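Long-range contact in hypothetical protein Atu3615 (Agrobacterium tumefaciens str. C58, PDB 1ZNP), which is of unknown function but belongs to the cupin superfamily of small beta-barrel proteins through its DUF985 domain: residues E17-G22 / I43-E48. Residues are numbered along the deposited sequence; the frame is centred on the assembly and turned at random.
Sequences EPHPEG and IYYLLE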
ATOM      1  N   GLU A  17      24.767  13.075  -3.023  1.00 35.68           N
ATOM      2  CA  GLU A  17      24.705  14.187  -3.965  1.00 35.42           C
ATOM      3  C   GLU A  17      23.253  14.294  -4.413  1.00 35.17           C
ATOM      4  O   GLU A  17      22.535  13.295  -4.449  1.00 35.97           O
ATOM      5  CB  GLU A  17      25.604  13.906  -5.172  1.00 38.42           C
ATOM      6  CG  GLU A  17      27.069  13.654  -4.816  1.00 41.58           C
ATOM      7  CD  GLU A  17      27.858  14.938  -4.589  1.00 47.26           C
ATOM      8  OE1 GLU A  17      27.295  15.909  -4.019  1.00 48.53           O
ATOM      9  OE2 GLU A  17      29.050  14.970  -4.976  1.00 48.76           O
ATOM     10  N   PRO A  18      22.797  15.505  -4.762  1.00 34.52           N
ATOM     11  CA  PRO A  18      21.408  15.673  -5.201  1.00 33.49           C
ATOM     12  C   PRO A  18      21.036  14.770  -6.366  1.00 32.38           C
ATOM     13  O   PRO A  18      21.771  14.654  -7.347  1.00 33.28           O
ATOM     14  CB  PRO A  18      21.332  17.160  -5.558  1.00 34.50           C
ATOM     15  CG  PRO A  18      22.742  17.497  -5.943  1.00 33.90           C
ATOM     16  CD  PRO A  18      23.545  16.765  -4.901  1.00 34.83           C
ATOM     17  N   HIS A  19      19.883  14.127  -6.253  1.00 31.01           N
ATOM     18  CA  HIS A  19      19.425  13.222  -7.291  1.00 28.80           C
ATOM     19  C   HIS A  19      18.530  13.979  -8.258  1.00 26.76           C
ATOM     20  O   HIS A  19      17.855  14.928  -7.876  1.00 24.52           O
ATOM     21  CB  HIS A  19      18.676  12.047  -6.654  1.00 29.79           C
ATOM     22  CG  HIS A  19      18.331  10.958  -7.617  1.00 31.56           C
ATOM     23  ND1 HIS A  19      17.301  11.069  -8.527  1.00 31.23           N
ATOM     24  CD2 HIS A  19      18.920   9.762  -7.855  1.00 31.99           C
ATOM     25  CE1 HIS A  19      17.276   9.989  -9.288  1.00 33.06           C
ATOM     26  NE2 HIS A  19      18.247   9.181  -8.902  1.00 32.16           N
ATOM     27  N   PRO A  20      18.522  13.578  -9.534  1.00 27.70           N
ATOM     28  CA  PRO A  20      17.672  14.286 -10.497  1.00 27.94           C
ATOM     29  C   PRO A  20      16.196  14.370 -10.129  1.00 27.63           C
ATOM     30  O   PRO A  20      15.515  15.301 -10.543  1.00 29.59           O
ATOM     31  CB  PRO A  20      17.904  13.509 -11.790  1.00 26.25           C
ATOM     32  CG  PRO A  20      19.322  13.060 -11.647  1.00 27.34           C
ATOM     33  CD  PRO A  20      19.378  12.590 -10.218  1.00 25.95           C
ATOM     34  N   GLU A  21      15.701  13.412  -9.351  1.00 29.56           N
ATOM     35  CA  GLU A  21      14.284  13.396  -8.980  1.00 30.57           C
ATOM     36  C   GLU A  21      13.998  14.147  -7.695  1.00 28.27           C
ATOM     37  O   GLU A  21      12.842  14.254  -7.270  1.00 30.15           O
ATOM     38  CB  GLU A  21      13.789  11.948  -8.825  1.00 32.09           C
ATOM     39  CG  GLU A  21      14.350  11.222  -7.604  1.00 35.73           C
ATOM     40  CD  GLU A  21      14.129   9.719  -7.650  1.00 38.14           C
ATOM     41  OE1 GLU A  21      14.513   9.099  -8.665  1.00 39.23           O
ATOM     42  OE2 GLU A  21      13.581   9.156  -6.676  1.00 39.64           O
ATOM     43  N   GLY A  22      15.049  14.669  -7.076  1.00 26.12           N
ATOM     44  CA  GLY A  22      14.883  15.368  -5.814  1.00 23.78           C
ATOM     45  C   GLY A  22      15.564  14.502  -4.769  1.00 23.39           C
ATOM     46  O   GLY A  22      15.682  13.298  -4.964  1.00 23.21           O
ATOM     47  N   ILE A  43      21.618   1.633  -3.997  1.00 20.74           N
ATOM     48  CA  ILE A  43      21.803   3.060  -3.799  1.00 21.66           C
ATOM     49  C   ILE A  43      21.382   3.495  -2.395  1.00 19.93           C
ATOM     50  O   ILE A  43      20.559   2.849  -1.770  1.00 22.59           O
ATOM     51  CB  ILE A  43      20.941   3.809  -4.857  1.00 23.66           C
ATOM     52  CG1 ILE A  43      21.837   4.388  -5.940  1.00 26.93           C
ATOM     53  CG2 ILE A  43      20.014   4.819  -4.208  1.00 25.08           C
ATOM     54  CD1 ILE A  43      21.898   3.526  -7.199  1.00 28.32           C
ATOM     55  N   TYR A  44      21.980   4.572  -1.902  1.00 18.46           N
ATOM     56  CA  TYR A  44      21.612   5.160  -0.619  1.00 16.98           C
ATOM     57  C   TYR A  44      20.790   6.354  -1.117  1.00 16.40           C
ATOM     58  O   TYR A  44      21.198   7.021  -2.065  1.00 15.19           O
ATOM     59  CB  TYR A  44      22.844   5.659   0.156  1.00 16.80           C
ATOM     60  CG  TYR A  44      23.484   4.636   1.073  1.00 15.38           C
ATOM     61  CD1 TYR A  44      24.865   4.592   1.243  1.00 14.86           C
ATOM     62  CD2 TYR A  44      22.712   3.684   1.730  1.00 15.41           C
ATOM     63  CE1 TYR A  44      25.467   3.611   2.035  1.00 16.21           C
ATOM     64  CE2 TYR A  44      23.294   2.707   2.522  1.00 14.32           C
ATOM     65  CZ  TYR A  44      24.672   2.670   2.670  1.00 16.45           C
ATOM     66  OH  TYR A  44      25.238   1.688   3.448  1.00 13.70           O
ATOM     67  N   TYR A  45      19.633   6.604  -0.511  1.00 17.31           N
ATOM     68  CA  TYR A  45      18.779   7.706  -0.938  1.00 18.44           C
ATOM     69  C   TYR A  45      18.164   8.399   0.283  1.00 19.63           C
ATOM     70  O   TYR A  45      17.770   7.739   1.247  1.00 20.14           O
ATOM     71  CB  TYR A  45      17.674   7.167  -1.856  1.00 18.10           C
ATOM     72  CG  TYR A  45      16.792   8.229  -2.475  1.00 20.58           C
ATOM     73  CD1 TYR A  45      17.304   9.145  -3.393  1.00 22.44           C
ATOM     74  CD2 TYR A  45      15.436   8.300  -2.166  1.00 22.80           C
ATOM     75  CE1 TYR A  45      16.476  10.110  -3.993  1.00 23.51           C
ATOM     76  CE2 TYR A  45      14.607   9.253  -2.756  1.00 23.43           C
ATOM     77  CZ  TYR A  45      15.133  10.149  -3.667  1.00 22.77           C
ATOM     78  OH  TYR A  45      14.307  11.070  -4.263  1.00 24.80           O
ATOM     79  N   LEU A  46      18.068   9.724   0.235  1.00 20.13           N
ATOM     80  CA  LEU A  46      17.535  10.472   1.362  1.00 21.68           C
ATOM     81  C   LEU A  46      16.629  11.645   1.017  1.00 23.40           C
ATOM     82  O   LEU A  46      16.905  12.425   0.102  1.00 22.31           O
ATOM     83  CB  LEU A  46      18.692  10.973   2.239  1.00 22.25           C
ATOM     84  CG  LEU A  46      18.319  11.839   3.452  1.00 24.63           C
ATOM     85  CD1 LEU A  46      19.293  11.616   4.584  1.00 26.41           C
ATOM     86  CD2 LEU A  46      18.306  13.295   3.057  1.00 27.91           C
ATOM     87  N   LEU A  47      15.539  11.764   1.765  1.00 23.68           N
ATOM     88  CA  LEU A  47      14.609  12.867   1.586  1.00 26.11           C
ATOM     89  C   LEU A  47      14.524  13.582   2.933  1.00 26.14           C
ATOM     90  O   LEU A  47      14.763  12.975   3.964  1.00 25.32           O
ATOM     91  CB  LEU A  47      13.226  12.350   1.179  1.00 27.11           C
ATOM     92  CG  LEU A  47      13.119  11.533  -0.113  1.00 27.56           C
ATOM     93  CD1 LEU A  47      11.719  10.977  -0.218  1.00 27.42           C
ATOM     94  CD2 LEU A  47      13.440  12.389  -1.324  1.00 27.68           C
ATOM     95  N   GLU A  48      14.209  14.872   2.918  1.00 29.26           N
ATOM     96  CA  GLU A  48      14.089  15.637   4.158  1.00 30.85           C
ATOM     97  C   GLU A  48      12.746  16.310   4.091  1.00 30.72           C
ATOM     98  O   GLU A  48      12.092  16.276   3.057  1.00 31.37           O
ATOM     99  CB  GLU A  48      15.155  16.726   4.252  1.00 33.05           C
ATOM    100  CG  GLU A  48      16.447  16.448   3.524  1.00 37.05           C
ATOM    101  CD  GLU A  48      17.428  17.600   3.641  1.00 38.54           C
ATOM    102  OE1 GLU A  48      18.434  17.601   2.900  1.00 39.77           O
ATOM    103  OE2 GLU A  48      17.192  18.501   4.477  1.00 38.41           O
TER
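Tyr-45 carries nearly all of this contact, reaching from its strand to the turn that follows strand 17-18. With CG anti to the backbone N (chi1 -175°), its ring extends toward that turn, and the edge of the ring is turned toward the face of the His-19 imidazole. The two rings form a T-shaped pair, centroids 5.8 Å apart and planes at 86°, while CE1 lies 4.0 Å from CB of His-19. At the tip, Tyr-45 OH donates a hydrogen bond of 2.7 Å to O of Gly-22, meeting the carbonyl from above its plane. A tyrosine suits this place because a flat ring offers its edge to His-19 and carries a hydroxyl to the Gly-22 carbonyl. Glu-21 crosses the end of the ring, its OE2 3.2 Å from Tyr-45 OH; its chain is long enough to bring this oxygen to a hydrogen bond with Ser-53. Farther along, Leu-47 makes a slight van der Waals contact, its CD2 4.4 Å from O of Gly-22.

The receiving surface is a type I turn from His-19 to Gly-22. Histidine suits its start: besides the face turned to Tyr-45, its ND1 accepts an almost straight 3.0 Å bond from Glu-21 N, which helps to set the ring's rotation. Pro-20 suits the turn with its restricted phi, and glycine suits position 22, where positive phi would press a side chain against the preceding carbonyl.

Strand 41-48 runs between strands 24-30 and 117-124 in the cupin sheet. Tyr-45 also packs on Val-120, whereas Leu-46 packs against Ile-10 of helix 7-14.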